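Long-range contact in chymotrypsin-like serine protease (Equine arteritis virus, PDB 1MBM), which probably cleaves the viral replicase polyprotein as the nsp4 chymotrypsin-like serine proteinase: residues V6-G11 with C90-D95. Residues are numbered along the deposited sequence; the frame is centred on the assembly and turned at random.
Sequences VGFVAG and CTATGD
Strand 6-10 meets the hairpin turn between strands 85-91 and 94-100 through its first residues, with Val6 CA 6.1 Å from Ala92 CA. Side chains of segment 6-11 meet side chains and backbone atoms of the turn. Val6 points at the turn with CG1 anti to its backbone N (chi1 171°). Val6 CG1 lies 3.6 Å from both Cys90 O and Thr91 O, and also packs on Ala92 CA. Val6 CG2 meets Cys90 CB at 3.8 Å. Phe8 reaches the turn with the end of its ring. Ala92 CB sits over one face of the Phe8 ring in a CH-pi contact, 3.9 Å from its centroid and 30° off the normal, and is closest to CZ and CE1. The CB of Thr91 points away from segment 6-11, and its side chain braces the turn from within. Thr91 OG1 donates to Gly94 O at 2.6 Å, in the carbonyl plane. Thr91 OG1 also accepts from Thr93 N at 3.1 Å. Arg197 NH1 hydrogen-bonds Thr93 OG1, linking the turn to the C-terminal tail. Strand 6-10 belongs to the six-stranded N-terminal barrel. The hairpin, with its type I turn and ST turn, belongs to the second sheet, so the contact joins the two beta domains of the chymotrypsin-like fold.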
ATOM      1  N   VAL A   6      12.374   2.301  -1.891  1.00  8.24           N
ATOM      2  CA  VAL A   6      11.772   1.167  -1.210  1.00  9.96           C
ATOM      3  C   VAL A   6      12.833   0.261  -0.592  1.00 10.66           C
ATOM      4  O   VAL A   6      13.810  -0.092  -1.243  1.00  9.52           O
ATOM      5  CB  VAL A   6      10.860   0.370  -2.166  1.00 11.44           C
ATOM      6  CG1 VAL A   6      10.389  -0.948  -1.524  1.00 12.77           C
ATOM      7  CG2 VAL A   6       9.676   1.232  -2.577  1.00  6.25           C
ATOM      8  N   GLY A   7      12.644  -0.102   0.674  1.00 10.92           N
ATOM      9  CA  GLY A   7      13.582  -0.985   1.341  1.00 11.53           C
ATOM     10  C   GLY A   7      12.946  -2.110   2.140  1.00 12.69           C
ATOM     11  O   GLY A   7      11.719  -2.228   2.213  1.00 10.82           O
ATOM     12  N   PHE A   8      13.801  -2.947   2.727  1.00 11.59           N
ATOM     13  CA  PHE A   8      13.371  -4.063   3.555  1.00  9.39           C
ATOM     14  C   PHE A   8      13.429  -3.655   5.023  1.00  9.66           C
ATOM     15  O   PHE A   8      14.351  -2.974   5.442  1.00  7.87           O
ATOM     16  CB  PHE A   8      14.293  -5.269   3.347  1.00 14.29           C
ATOM     17  CG  PHE A   8      14.151  -5.930   2.004  1.00 17.43           C
ATOM     18  CD1 PHE A   8      13.129  -6.837   1.768  1.00 19.63           C
ATOM     19  CD2 PHE A   8      15.055  -5.668   0.989  1.00 19.91           C
ATOM     20  CE1 PHE A   8      13.001  -7.459   0.541  1.00 20.13           C
ATOM     21  CE2 PHE A   8      14.935  -6.289  -0.246  1.00 21.66           C
ATOM     22  CZ  PHE A   8      13.910  -7.186  -0.469  1.00 19.29           C
ATOM     23  N   VAL A   9      12.442  -4.084   5.805  1.00 12.40           N
ATOM     24  CA  VAL A   9      12.376  -3.759   7.231  1.00 10.55           C
ATOM     25  C   VAL A   9      12.290  -5.052   8.051  1.00 12.46           C
ATOM     26  O   VAL A   9      11.505  -5.944   7.717  1.00  8.76           O
ATOM     27  CB  VAL A   9      11.150  -2.869   7.551  1.00 10.87           C
ATOM     28  CG1 VAL A   9      11.037  -2.594   9.031  1.00  9.57           C
ATOM     29  CG2 VAL A   9      11.227  -1.525   6.783  1.00  8.50           C
ATOM     30  N   ALA A  10      13.120  -5.156   9.094  1.00  8.68           N
ATOM     31  CA  ALA A  10      13.106  -6.307   9.993  1.00  9.48           C
ATOM     32  C   ALA A  10      12.978  -5.877  11.461  1.00 10.50           C
ATOM     33  O   ALA A  10      13.832  -5.153  11.986  1.00  9.41           O
ATOM     34  CB  ALA A  10      14.367  -7.149   9.804  1.00  9.05           C
ATOM     35  N   GLY A  11      11.911  -6.339  12.108  1.00 10.01           N
ATOM     36  CA  GLY A  11      11.654  -6.103  13.523  1.00  9.44           C
ATOM     37  C   GLY A  11      11.159  -7.416  14.105  1.00 11.47           C
ATOM     38  O   GLY A  11      11.876  -8.422  14.059  1.00  9.90           O
ATOM     39  N   CYS A  90       3.960  -0.359  -3.395  1.00  8.46           N
ATOM     40  CA  CYS A  90       5.383  -0.273  -3.717  1.00  7.73           C
ATOM     41  C   CYS A  90       6.195  -1.330  -2.988  1.00 10.05           C
ATOM     42  O   CYS A  90       6.838  -1.038  -1.979  1.00  9.11           O
ATOM     43  CB  CYS A  90       5.916   1.128  -3.398  1.00  8.09           C
ATOM     44  SG  CYS A  90       4.962   2.464  -4.181  1.00  9.04           S
ATOM     45  N   THR A  91       6.169  -2.556  -3.500  1.00  5.72           N
ATOM     46  CA  THR A  91       6.886  -3.639  -2.834  1.00  7.06           C
ATOM     47  C   THR A  91       8.364  -3.635  -3.187  1.00  5.88           C
ATOM     48  O   THR A  91       8.810  -2.922  -4.092  1.00  2.81           O
ATOM     49  CB  THR A  91       6.270  -5.016  -3.176  1.00  7.46           C
ATOM     50  OG1 THR A  91       6.753  -5.473  -4.448  1.00  7.88           O
ATOM     51  CG2 THR A  91       4.771  -4.904  -3.370  1.00  6.62           C
ATOM     52  N   ALA A  92       9.125  -4.456  -2.480  1.00 11.39           N
ATOM     53  CA  ALA A  92      10.554  -4.568  -2.743  1.00 12.34           C
ATOM     54  C   ALA A  92      10.879  -5.283  -4.062  1.00 13.29           C
ATOM     55  O   ALA A  92      12.039  -5.344  -4.463  1.00 14.31           O
ATOM     56  CB  ALA A  92      11.230  -5.244  -1.596  1.00 13.22           C
ATOM     57  N   THR A  93       9.867  -5.821  -4.740  1.00 11.96           N
ATOM     58  CA  THR A  93      10.103  -6.476  -6.025  1.00 12.50           C
ATOM     59  C   THR A  93       9.280  -5.841  -7.127  1.00 14.07           C
ATOM     60  O   THR A  93       8.902  -6.504  -8.087  1.00 13.29           O
ATOM     61  CB  THR A  93       9.805  -7.986  -5.969  1.00 14.49           C
ATOM     62  OG1 THR A  93       8.606  -8.210  -5.224  1.00 12.33           O
ATOM     63  CG2 THR A  93      10.876  -8.727  -5.164  1.00 14.73           C
ATOM     64  N   GLY A  94       9.000  -4.550  -6.984  1.00 11.77           N
ATOM     65  CA  GLY A  94       8.248  -3.836  -7.993  1.00 10.53           C
ATOM     66  C   GLY A  94       6.883  -3.384  -7.513  1.00 10.79           C
ATOM     67  O   GLY A  94       6.374  -3.863  -6.492  1.00  9.62           O
ATOM     68  N   ASP A  95       6.297  -2.454  -8.262  1.00  7.50           N
ATOM     69  CA  ASP A  95       4.968  -1.956  -7.983  1.00  9.51           C
ATOM     70  C   ASP A  95       3.874  -2.935  -8.376  1.00 11.77           C
ATOM     71  O   ASP A  95       3.854  -3.475  -9.487  1.00 12.35           O
ATOM     72  CB  ASP A  95       4.717  -0.643  -8.718  1.00  8.09           C
ATOM     73  CG  ASP A  95       5.464   0.518  -8.109  1.00  8.98           C
ATOM     74  OD1 ASP A  95       6.217   0.310  -7.127  1.00  9.93           O
ATOM     75  OD2 ASP A  95       5.376   1.668  -8.566  1.00 11.80           O
TER